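Local coordinates for protein glyoxalase III (glutathione-independent) (Candida albicans, PDB 4LRU) that converts methylglyoxal to D-lactate in a single glutathione-independent step, detoxifying the methylglyoxal that the cell's own metabolism produces, at residues F28-H34 against F66-D71; Q47-G53 against L86-A92; P116-Q122 against A143-L148; K161-T167 against A197-P202. The contacts are given in a common frame with arbitrary orientation. Where two conformers were deposited one is given. Residue numbers count along the deposited sequence, not the author numbering.

Interaction 1 of 4, residues F28-H34 against F66-D71; sequences FVVEALH and FLNGED
A helix start packs here against a loop that runs into another helix: the first turns of helix 29-42 meet the segment 66-71 leading into helix 69-76, burying 344 Å² in all. This is helix-on-loop packing on the flank of the DJ-1/PfpI domain. Phe28 is extended (phi/psi -81/110), after which the backbone turns helical, with Leu33 N to Val29 O and His34 N to Val30 O at 2.9 and 2.8 Å. Val30 lies nearest Leu67 (CA-CA 7.3 Å) and Leu33 nearest Asp71 (7.5 Å). The strongest link is a His-carboxylate hydrogen bond, His34 NE2 to Asp71 OD2, 2.7 Å and nearly linear at 165°; both side chains are m at chi1, and the carboxylate meets the imidazole in its ring plane. At the far end the rings of Phe28 (t) and Phe66 (m) form a T-shaped pair, the edge of Phe28 toward the face of Phe66, with centroids 5.2 Å apart and planes at 85°. Between them a water bridges Val30 N and Phe66 O, 3.1 Å from each. Val29 CG1 lies 4.1 Å from Leu67 CD1, and Leu33 CD1 3.5 Å from Asp71 O. Val29 and Leu33 continue onto Phe75 and Ile74 of helix 69-76, while the side chain of Glu31 touches Ala107, Pro222 and Cys139, an inferred active-site residue.

Interaction 2 of 4, residues Q47-G53 against L86-A92; sequences QLASETG and LKNLKKA
Gln47, on strand 45-50, folds its side chain back (chi1 t, chi2 p): NE2 donates to Asn88 O at 3.0 Å and to its neighbour Leu48 O at 2.9 Å, while a water joins OE1 (2.6 Å) to Lys90 NZ (2.9 Å). Leu48 O accepts Lys90 N at 3.1 Å; its side chain (m) points toward the other segment, with CD2 3.5 Å from Leu86 CD2 and CB 3.9 Å from Leu89 CD1. Ala49 pairs with Lys90 in parallel register (CA-CA 4.8 Å), their side chains on one face of the sheet, and Ser50 with Lys91 (5.5 Å) on the other. Ser50 N donates to Lys90 O at 3.2 Å, and Ser50 O accepts Ala92 N at 3.0 Å, completing the parallel ladder. At Glu51 the chain leaves the strand and turns back. Gly53 (phi/psi 80/2) has its CA 3.7 Å from that of Lys91; a CB here would sit 3.2 Å from Lys91 CB and jam against the preceding carbonyl O. A water bridges Gly53 O and Leu89 O, 2.8 Å from each. Strand 90-91, entered from helix 81-87, thus forms an edge of the main sheet, and strand 45-50 pairs on its other side with strand 6-10.

Interaction 3 of 4, residues P116-Q122 against A143-L148; sequences PNAKDLQ and AIFENL
Close to the active site, the loop that follows the inferred catalytic residues Cys139 and His140 is pinned to the lead-in and first turn of helix 119-130. Side-chain amides make the polar links. Gln122 (chi1 m, chi2 t) reaches across so that NE2 donates to Ile144 O at 3.0 Å (160°) and, weakly, to Glu146 O, also 3.0 Å away. In return Asn147 ND2 donates to Pro116 O, 3.0 Å and almost straight at 178°. The acceptors Ile144 O and Glu146 O belong to a backbone that leaves a 3-10 segment, 143-145, through a type II turn from Phe145 to Leu148, closed by Leu148 N to Phe145 O at 3.2 Å; Asn147 has positive phi (66/18). On the 116-122 side, Ala118 centres an inverse gamma turn (-84/76) and takes the N-cap position of the helix, Gln122 N bonding Ala118 O at 2.8 Å. The CA atoms nearest across the pair are those of Pro116 and Glu146, 5.0 Å apart. Apolar atoms fill in around them: Pro116 CG lies 4.2 Å from Ala143 CB, Leu121 CB 4.1 Å from Ile144 CD1, and Gln122 CB 3.7 Å from Leu148 CD1. Lys194 of helix 188-195 forms a salt bridge with Glu146. In the DJ-1 superfamily the catalytic cysteine sits in a sharp turn after a central strand, the nucleophile elbow; here the chain just downstream is fastened to the neighbouring helix.

Interaction 4 of 4, residues K161-T167 against A197-P202; sequences KKITGFT and ATYIEP
Two side-chain hydroxyls make the shortest polar links: Thr164 OG1 donates to Ile200 O and Tyr199 OH to Gly165 O, each at 2.7 Å. They prolong a short parallel ladder in which Thr198 N bonds Lys161 O at 2.8 Å, Ile163 N bonds Thr198 O at 2.9 Å and Ile200 N bonds Ile163 O at 2.8 Å. Lys162 is thus in register with Thr198 (CA-CA 4.7 Å) and Ile163 with Tyr199 (5.2 Å). The side chains of Lys162 and Thr198 share one face, CG to CB 4.2 Å, and those of Ile163 and Tyr199 the other. End to end the two segments run 42° apart, yet side-chain contacts continue past the bridges. The Tyr199 side chain (chi1 t) runs along the other segment, CE1 3.9 Å from Thr164 CA, and so its hydroxyl reaches Gly165, whose backbone is fully extended (phi/psi 165/-174). Farther out, Lys162 CB lies 4.1 Å from Ile200 CG1, and Thr167 CG2 packs on Pro202 CG (3.5 Å). Thr167 (p) N-caps helix 168-173 through OG1 to Gly170 N, ahead of the inferred catalytic Glu171, and Phe166 meets the ring of His140. The two parallel strands are joined by a helical crossover whose last helix, 188-195, lies against Ile163 and Tyr199, while Lys162 and Ile200 touch Val211 of strand 210-213.

Interaction 3 is the most buried; interactions 1, 2 and 4 each reach the surface. Interactions 2 and 4 are both parallel strand ladders, but one extends the edge of the main sheet and the other is a separate two-strand sheet, on opposite sides of the chain's centre. Interactions 1 and 3 instead join helix starts to loops, by a His-carboxylate bond and a ring pair in the first, by side-chain amides on backbone carbonyls in the second. Interactions 2 and 3 touch through hydrogen bonds at the start of helix 119-130, Glu51 OE2 to Asp120 N (2.9 Å) and Glu51 OE1 to Leu121 N (3.0 Å). Interactions 1, 3 and 4 approach the active site.

Interaction 1 of 4, residues F28-H34 against F66-D71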
# COMPACT_ATOMS: atom_id res chain seq x y z
N PHE A 28 -6.76 -5.78 -0.49
CA PHE A 28 -7.25 -5.88 -1.87
C PHE A 28 -6.26 -6.71 -2.67
O PHE A 28 -5.15 -6.27 -2.90
CB PHE A 28 -7.40 -4.50 -2.50
CG PHE A 28 -8.38 -4.48 -3.62
CD1 PHE A 28 -8.03 -4.89 -4.89
CD2 PHE A 28 -9.70 -4.07 -3.40
CE1 PHE A 28 -8.95 -4.92 -5.91
CE2 PHE A 28 -10.63 -4.09 -4.43
CZ PHE A 28 -10.25 -4.51 -5.68
N VAL A 29 -6.66 -7.92 -3.05
CA VAL A 29 -5.70 -8.95 -3.47
C VAL A 29 -4.63 -8.42 -4.42
O VAL A 29 -3.45 -8.56 -4.15
CB VAL A 29 -6.40 -10.16 -4.10
CG1 VAL A 29 -5.37 -11.15 -4.64
CG2 VAL A 29 -7.28 -10.85 -3.08
N VAL A 30 -5.03 -7.86 -5.56
CA VAL A 30 -4.03 -7.53 -6.56
C VAL A 30 -3.10 -6.38 -6.16
O VAL A 30 -2.04 -6.23 -6.74
CB VAL A 30 -4.61 -7.25 -7.96
CG1 VAL A 30 -5.16 -8.54 -8.57
CG2 VAL A 30 -5.66 -6.16 -7.91
N GLU A 31 -3.47 -5.61 -5.14
CA GLU A 31 -2.58 -4.58 -4.62
C GLU A 31 -1.40 -5.12 -3.85
O GLU A 31 -0.41 -4.43 -3.68
CB GLU A 31 -3.35 -3.58 -3.74
CG GLU A 31 -4.35 -2.81 -4.56
CD GLU A 31 -5.16 -1.81 -3.76
OE1 GLU A 31 -4.80 -1.52 -2.59
OE2 GLU A 31 -6.13 -1.30 -4.34
N ALA A 32 -1.52 -6.36 -3.39
CA ALA A 32 -0.41 -7.15 -2.89
C ALA A 32 0.22 -8.00 -3.98
O ALA A 32 1.45 -8.07 -4.09
CB ALA A 32 -0.86 -8.03 -1.75
N LEU A 33 -0.62 -8.68 -4.77
CA LEU A 33 -0.14 -9.65 -5.76
C LEU A 33 0.65 -8.98 -6.89
O LEU A 33 1.76 -9.42 -7.21
CB LEU A 33 -1.30 -10.48 -6.30
CG LEU A 33 -0.98 -11.74 -7.12
CD1 LEU A 33 -2.13 -12.74 -7.06
CD2 LEU A 33 -0.67 -11.39 -8.57
N HIS A 34 0.10 -7.93 -7.50
CA HIS A 34 0.79 -7.28 -8.61
C HIS A 34 2.16 -6.74 -8.21
O HIS A 34 3.16 -7.05 -8.88
CB HIS A 34 -0.08 -6.19 -9.24
CG HIS A 34 -1.24 -6.71 -10.02
ND1 HIS A 34 -2.20 -5.89 -10.56
CD2 HIS A 34 -1.59 -7.98 -10.36
CE1 HIS A 34 -3.09 -6.62 -11.20
NE2 HIS A 34 -2.74 -7.89 -11.11
N PHE A 66 -12.05 -8.96 -10.54
CA PHE A 66 -10.83 -8.37 -10.01
C PHE A 66 -9.73 -9.41 -9.82
O PHE A 66 -8.58 -9.04 -9.53
CB PHE A 66 -11.09 -7.68 -8.67
CG PHE A 66 -11.71 -6.32 -8.80
CD1 PHE A 66 -10.98 -5.26 -9.32
CD2 PHE A 66 -13.02 -6.09 -8.40
CE1 PHE A 66 -11.55 -4.01 -9.46
CE2 PHE A 66 -13.60 -4.85 -8.55
CZ PHE A 66 -12.86 -3.80 -9.07
N LEU A 67 -10.09 -10.68 -9.91
CA LEU A 67 -9.14 -11.76 -9.68
C LEU A 67 -9.36 -12.86 -10.70
O LEU A 67 -10.26 -13.68 -10.58
CB LEU A 67 -9.27 -12.31 -8.24
CG LEU A 67 -8.27 -13.40 -7.85
CD1 LEU A 67 -6.84 -12.92 -8.02
CD2 LEU A 67 -8.53 -13.83 -6.41
N ASN A 68 -8.54 -12.85 -11.75
CA ASN A 68 -8.77 -13.71 -12.90
C ASN A 68 -7.45 -13.98 -13.61
O ASN A 68 -6.42 -13.48 -13.21
CB ASN A 68 -9.78 -13.07 -13.85
CG ASN A 68 -9.39 -11.68 -14.29
OD1 ASN A 68 -8.29 -11.47 -14.82
ND2 ASN A 68 -10.25 -10.69 -14.03
N GLY A 69 -7.51 -14.78 -14.67
CA GLY A 69 -6.34 -15.01 -15.51
C GLY A 69 -5.18 -15.59 -14.72
O GLY A 69 -5.37 -16.42 -13.84
N GLU A 70 -3.97 -15.15 -15.05
CA GLU A 70 -2.77 -15.67 -14.41
C GLU A 70 -2.68 -15.25 -12.94
O GLU A 70 -2.10 -15.96 -12.12
CB GLU A 70 -1.52 -15.22 -15.18
CG GLU A 70 -1.46 -15.76 -16.60
CD GLU A 70 -0.17 -15.42 -17.32
OE1 GLU A 70 0.47 -14.41 -16.97
OE2 GLU A 70 0.20 -16.18 -18.24
N ASP A 71 -3.27 -14.11 -12.60
CA ASP A 71 -3.34 -13.65 -11.20
C ASP A 71 -4.05 -14.72 -10.36
O ASP A 71 -3.58 -15.08 -9.28
CB ASP A 71 -4.12 -12.35 -11.05
CG ASP A 71 -3.41 -11.15 -11.66
OD1 ASP A 71 -2.19 -11.20 -11.98
OD2 ASP A 71 -4.10 -10.14 -11.80
O HOH W 1 -7.91 -8.21 -6.62

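Interaction 2 of 4, residues Q47-G53 against L86-A92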
# COMPACT_ATOMS: atom_id res chain seq x y z
N GLN A 47 9.38 -9.28 1.60
CA GLN A 47 8.83 -9.68 2.90
C GLN A 47 7.46 -9.04 3.09
O GLN A 47 7.33 -7.81 3.15
CB GLN A 47 9.76 -9.23 4.03
CG GLN A 47 9.21 -9.51 5.43
CD GLN A 47 9.16 -11.00 5.74
OE1 GLN A 47 10.20 -11.66 5.87
NE2 GLN A 47 7.95 -11.54 5.87
N LEU A 48 6.43 -9.87 3.18
CA LEU A 48 5.11 -9.37 3.52
C LEU A 48 5.03 -9.16 5.04
O LEU A 48 5.56 -9.96 5.82
CB LEU A 48 4.03 -10.36 3.07
CG LEU A 48 3.65 -10.32 1.58
CD1 LEU A 48 4.87 -10.62 0.73
CD2 LEU A 48 2.52 -11.29 1.27
N ALA A 49 4.35 -8.10 5.45
CA ALA A 49 4.15 -7.82 6.88
C ALA A 49 2.83 -7.10 7.08
O ALA A 49 2.40 -6.30 6.23
CB ALA A 49 5.28 -6.97 7.42
N SER A 50 2.20 -7.35 8.23
CA SER A 50 1.17 -6.46 8.73
C SER A 50 1.49 -6.07 10.17
O SER A 50 2.40 -6.62 10.79
CB SER A 50 -0.21 -7.12 8.66
OG SER A 50 -0.35 -8.12 9.66
N GLU A 51 0.73 -5.14 10.72
CA GLU A 51 1.05 -4.64 12.05
C GLU A 51 0.84 -5.70 13.15
O GLU A 51 1.46 -5.64 14.22
CB GLU A 51 0.26 -3.36 12.33
CG GLU A 51 0.76 -2.56 13.53
CD GLU A 51 2.14 -1.92 13.33
OE1 GLU A 51 2.68 -1.96 12.21
OE2 GLU A 51 2.70 -1.41 14.32
N THR A 52 0.01 -6.69 12.87
CA THR A 52 -0.27 -7.75 13.82
C THR A 52 0.27 -9.12 13.41
O THR A 52 0.22 -10.07 14.20
CB THR A 52 -1.78 -7.92 13.98
OG1 THR A 52 -2.33 -8.22 12.69
CG2 THR A 52 -2.39 -6.64 14.51
N GLY A 53 0.72 -9.24 12.16
CA GLY A 53 0.99 -10.55 11.58
C GLY A 53 -0.23 -11.29 11.06
O GLY A 53 -0.12 -12.46 10.63
N LEU A 86 2.93 -15.36 1.53
CA LEU A 86 1.84 -15.17 2.49
C LEU A 86 2.05 -16.03 3.73
O LEU A 86 1.86 -15.56 4.84
CB LEU A 86 0.47 -15.50 1.87
CG LEU A 86 -0.09 -14.46 0.90
CD1 LEU A 86 -1.30 -15.06 0.21
CD2 LEU A 86 -0.44 -13.16 1.61
N LYS A 87 2.45 -17.28 3.54
CA LYS A 87 2.79 -18.14 4.66
C LYS A 87 3.92 -17.57 5.51
O LYS A 87 3.98 -17.79 6.72
CB LYS A 87 3.16 -19.54 4.16
CG LYS A 87 3.38 -20.56 5.27
CD LYS A 87 3.68 -21.94 4.70
CE LYS A 87 4.22 -22.88 5.77
NZ LYS A 87 3.50 -22.74 7.07
N ASN A 88 4.82 -16.82 4.88
CA ASN A 88 5.98 -16.24 5.55
C ASN A 88 5.72 -14.82 6.06
O ASN A 88 6.64 -14.16 6.54
CB ASN A 88 7.16 -16.20 4.56
CG ASN A 88 8.50 -16.04 5.25
OD1 ASN A 88 8.80 -16.70 6.25
ND2 ASN A 88 9.34 -15.16 4.69
N LEU A 89 4.48 -14.35 5.94
CA LEU A 89 4.11 -13.02 6.42
C LEU A 89 4.42 -12.86 7.91
O LEU A 89 4.14 -13.74 8.71
CB LEU A 89 2.62 -12.77 6.17
CG LEU A 89 2.14 -11.35 6.50
CD1 LEU A 89 1.04 -10.91 5.55
CD2 LEU A 89 1.66 -11.27 7.94
N LYS A 90 5.00 -11.72 8.27
CA LYS A 90 5.41 -11.50 9.66
C LYS A 90 4.70 -10.32 10.30
O LYS A 90 4.21 -9.42 9.62
CB LYS A 90 6.92 -11.32 9.77
CG LYS A 90 7.74 -12.54 9.36
CD LYS A 90 7.57 -13.71 10.31
CE LYS A 90 8.64 -14.78 10.10
NZ LYS A 90 8.54 -15.43 8.76
N LYS A 91 4.67 -10.32 11.62
CA LYS A 91 4.28 -9.14 12.38
C LYS A 91 5.42 -8.12 12.30
O LYS A 91 6.58 -8.47 12.49
CB LYS A 91 4.01 -9.53 13.84
CG LYS A 91 3.41 -8.43 14.68
CD LYS A 91 2.84 -8.97 15.98
CE LYS A 91 3.94 -9.50 16.89
NZ LYS A 91 3.38 -9.90 18.22
N ALA A 92 5.09 -6.86 11.99
CA ALA A 92 6.13 -5.85 11.71
C ALA A 92 7.15 -5.73 12.85
O ALA A 92 8.34 -5.57 12.60
CB ALA A 92 5.50 -4.50 11.40
O HOH W 2 10.53 -13.70 7.52
O HOH W 3 2.31 -13.82 10.83

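Interaction 3 of 4, residues P116-Q122 against A143-L148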
# COMPACT_ATOMS: atom_id res chain seq x y z
N PRO A 116 -2.68 4.41 9.88
CA PRO A 116 -2.30 5.66 10.56
C PRO A 116 -1.69 5.51 11.94
O PRO A 116 -1.06 6.45 12.43
CB PRO A 116 -3.61 6.45 10.62
CG PRO A 116 -4.42 5.92 9.47
CD PRO A 116 -4.08 4.45 9.41
N ASN A 117 -1.91 4.36 12.58
CA ASN A 117 -1.35 4.11 13.91
C ASN A 117 -0.45 2.90 13.93
O ASN A 117 -0.10 2.40 15.02
CB ASN A 117 -2.47 3.92 14.93
CG ASN A 117 -3.39 5.11 15.01
OD1 ASN A 117 -4.60 4.99 14.88
ND2 ASN A 117 -2.81 6.27 15.24
N ALA A 118 -0.07 2.44 12.75
CA ALA A 118 0.76 1.24 12.62
C ALA A 118 2.22 1.62 12.79
O ALA A 118 3.00 1.63 11.83
CB ALA A 118 0.52 0.56 11.29
N LYS A 119 2.61 1.87 14.04
CA LYS A 119 3.88 2.54 14.30
C LYS A 119 5.07 1.69 13.88
O LYS A 119 6.07 2.24 13.46
CB LYS A 119 3.96 2.98 15.76
CG LYS A 119 2.96 4.09 16.06
CD LYS A 119 3.16 4.73 17.41
CE LYS A 119 2.07 5.77 17.65
NZ LYS A 119 2.15 6.90 16.67
N ASP A 120 4.97 0.37 13.98
CA ASP A 120 6.08 -0.50 13.54
C ASP A 120 6.27 -0.47 12.02
O ASP A 120 7.41 -0.28 11.53
CB ASP A 120 5.86 -1.93 14.02
CG ASP A 120 5.97 -2.06 15.53
OD1 ASP A 120 6.95 -1.51 16.10
OD2 ASP A 120 5.11 -2.75 16.15
N LEU A 121 5.20 -0.66 11.25
CA LEU A 121 5.28 -0.48 9.80
C LEU A 121 5.78 0.92 9.46
O LEU A 121 6.62 1.09 8.55
CB LEU A 121 3.90 -0.69 9.15
CG LEU A 121 3.46 -2.14 9.06
CD1 LEU A 121 2.05 -2.24 8.52
CD2 LEU A 121 4.42 -2.92 8.16
N GLN A 122 5.27 1.93 10.17
CA GLN A 122 5.69 3.30 9.91
C GLN A 122 7.18 3.49 10.15
O GLN A 122 7.85 4.24 9.41
CB GLN A 122 4.86 4.28 10.74
CG GLN A 122 3.45 4.46 10.21
CD GLN A 122 2.64 5.43 11.04
OE1 GLN A 122 2.79 5.47 12.27
NE2 GLN A 122 1.81 6.23 10.40
N ALA A 143 -2.43 6.17 3.54
CA ALA A 143 -2.79 6.33 4.95
C ALA A 143 -1.60 6.04 5.86
O ALA A 143 -1.57 6.53 6.98
CB ALA A 143 -3.97 5.44 5.31
N ILE A 144 -0.61 5.29 5.37
CA ILE A 144 0.62 5.06 6.13
C ILE A 144 1.34 6.36 6.47
O ILE A 144 2.08 6.45 7.45
CB ILE A 144 1.56 4.07 5.40
CG1 ILE A 144 2.56 3.45 6.39
CG2 ILE A 144 2.26 4.76 4.25
CD1 ILE A 144 1.98 2.43 7.34
N PHE A 145 1.12 7.40 5.66
CA PHE A 145 1.80 8.67 5.88
C PHE A 145 1.06 9.56 6.88
O PHE A 145 1.54 10.62 7.28
CB PHE A 145 1.94 9.43 4.56
CG PHE A 145 2.71 8.69 3.50
CD1 PHE A 145 4.02 8.31 3.72
CD2 PHE A 145 2.13 8.41 2.27
CE1 PHE A 145 4.75 7.65 2.74
CE2 PHE A 145 2.84 7.73 1.29
CZ PHE A 145 4.15 7.35 1.53
N GLU A 146 -0.15 9.15 7.26
CA GLU A 146 -0.90 9.90 8.24
C GLU A 146 -0.23 9.76 9.61
O GLU A 146 0.12 8.66 10.03
CB GLU A 146 -2.36 9.41 8.27
CG GLU A 146 -3.25 10.28 9.14
CD GLU A 146 -4.69 9.82 9.19
OE1 GLU A 146 -5.14 9.17 8.24
OE2 GLU A 146 -5.37 10.13 10.20
N ASN A 147 -0.03 10.88 10.28
CA ASN A 147 0.68 10.94 11.57
C ASN A 147 2.15 10.57 11.49
O ASN A 147 2.77 10.28 12.52
CB ASN A 147 0.02 10.05 12.62
CG ASN A 147 -1.47 10.28 12.74
OD1 ASN A 147 -1.92 11.43 12.84
ND2 ASN A 147 -2.25 9.20 12.74
N LEU A 148 2.74 10.60 10.30
CA LEU A 148 4.11 10.10 10.16
C LEU A 148 5.11 11.23 9.99
O LEU A 148 5.18 11.87 8.94
CB LEU A 148 4.23 9.14 8.99
CG LEU A 148 5.58 8.44 8.86
CD1 LEU A 148 5.95 7.75 10.17
CD2 LEU A 148 5.55 7.46 7.71

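Interaction 4 of 4, residues K161-T167 against A197-P202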
# COMPACT_ATOMS: atom_id res chain seq x y z
N LYS A 161 5.33 17.52 -0.33
CA LYS A 161 5.47 16.50 -1.37
C LYS A 161 4.14 16.32 -2.10
O LYS A 161 3.07 16.64 -1.57
CB LYS A 161 5.88 15.15 -0.78
CG LYS A 161 7.17 15.19 0.03
CD LYS A 161 8.39 15.52 -0.82
CE LYS A 161 9.66 15.11 -0.08
NZ LYS A 161 10.83 15.95 -0.44
N LYS A 162 4.22 15.79 -3.31
CA LYS A 162 3.05 15.45 -4.10
C LYS A 162 2.76 13.97 -3.98
O LYS A 162 3.67 13.15 -4.12
CB LYS A 162 3.28 15.82 -5.57
CG LYS A 162 3.42 17.31 -5.81
CD LYS A 162 3.60 17.60 -7.30
CE LYS A 162 4.34 18.91 -7.54
NZ LYS A 162 4.01 19.97 -6.55
N ILE A 163 1.51 13.64 -3.70
CA ILE A 163 1.05 12.27 -3.68
C ILE A 163 -0.29 12.14 -4.38
O ILE A 163 -0.99 13.12 -4.62
CB ILE A 163 0.89 11.72 -2.25
CG1 ILE A 163 -0.23 12.45 -1.51
CG2 ILE A 163 2.21 11.75 -1.51
CD1 ILE A 163 -0.71 11.69 -0.29
N THR A 164 -0.61 10.91 -4.75
CA THR A 164 -1.96 10.58 -5.14
C THR A 164 -2.43 9.36 -4.35
O THR A 164 -1.73 8.89 -3.45
CB THR A 164 -2.07 10.35 -6.66
OG1 THR A 164 -3.45 10.35 -7.04
CG2 THR A 164 -1.42 9.05 -7.07
N GLY A 165 -3.63 8.90 -4.66
CA GLY A 165 -4.26 7.79 -3.93
C GLY A 165 -5.73 7.78 -4.27
O GLY A 165 -6.20 8.57 -5.09
N PHE A 166 -6.48 6.92 -3.60
CA PHE A 166 -7.86 6.65 -3.99
C PHE A 166 -8.70 7.93 -3.93
O PHE A 166 -8.59 8.72 -3.00
CB PHE A 166 -8.46 5.55 -3.11
CG PHE A 166 -9.63 4.85 -3.75
CD1 PHE A 166 -9.44 3.94 -4.78
CD2 PHE A 166 -10.93 5.17 -3.40
CE1 PHE A 166 -10.49 3.31 -5.37
CE2 PHE A 166 -12.00 4.52 -3.98
CZ PHE A 166 -11.78 3.60 -4.98
N THR A 167 -9.51 8.13 -4.95
CA THR A 167 -10.21 9.40 -5.12
C THR A 167 -11.44 9.52 -4.21
O THR A 167 -12.08 8.52 -3.89
CB THR A 167 -10.68 9.64 -6.58
OG1 THR A 167 -11.70 8.69 -6.94
CG2 THR A 167 -9.50 9.55 -7.56
N ALA A 197 0.81 18.01 2.47
CA ALA A 197 1.19 17.51 1.15
C ALA A 197 0.24 18.10 0.11
O ALA A 197 -0.77 18.70 0.45
CB ALA A 197 1.13 15.99 1.11
N THR A 198 0.56 17.85 -1.16
CA THR A 198 -0.31 18.22 -2.26
C THR A 198 -0.86 16.93 -2.86
O THR A 198 -0.10 16.08 -3.31
CB THR A 198 0.46 19.03 -3.33
OG1 THR A 198 0.88 20.28 -2.77
CG2 THR A 198 -0.42 19.29 -4.53
N TYR A 199 -2.19 16.80 -2.85
CA TYR A 199 -2.83 15.67 -3.49
C TYR A 199 -3.03 15.97 -4.98
O TYR A 199 -3.60 17.00 -5.35
CB TYR A 199 -4.17 15.37 -2.82
CG TYR A 199 -4.94 14.25 -3.47
CD1 TYR A 199 -4.66 12.93 -3.17
CD2 TYR A 199 -5.95 14.51 -4.38
CE1 TYR A 199 -5.36 11.88 -3.76
CE2 TYR A 199 -6.66 13.49 -4.97
CZ TYR A 199 -6.37 12.18 -4.65
OH TYR A 199 -7.07 11.16 -5.25
N ILE A 200 -2.56 15.04 -5.81
CA ILE A 200 -2.75 15.14 -7.26
C ILE A 200 -3.86 14.17 -7.68
O ILE A 200 -3.73 12.96 -7.52
CB ILE A 200 -1.46 14.77 -8.02
CG1 ILE A 200 -0.27 15.59 -7.51
CG2 ILE A 200 -1.66 14.99 -9.51
CD1 ILE A 200 -0.41 17.07 -7.69
N GLU A 201 -4.96 14.72 -8.20
CA GLU A 201 -6.12 13.90 -8.54
C GLU A 201 -6.01 13.40 -9.98
O GLU A 201 -5.77 14.18 -10.89
CB GLU A 201 -7.41 14.72 -8.36
CG GLU A 201 -8.67 14.03 -8.85
CD GLU A 201 -9.63 13.65 -7.73
OE1 GLU A 201 -9.57 14.27 -6.65
OE2 GLU A 201 -10.44 12.73 -7.94
N PRO A 202 -6.18 12.08 -10.19
CA PRO A 202 -6.23 11.58 -11.56
C PRO A 202 -7.45 12.15 -12.30
O PRO A 202 -8.39 12.64 -11.68
CB PRO A 202 -6.39 10.07 -11.37
CG PRO A 202 -7.14 9.97 -10.08
CD PRO A 202 -6.54 11.04 -9.22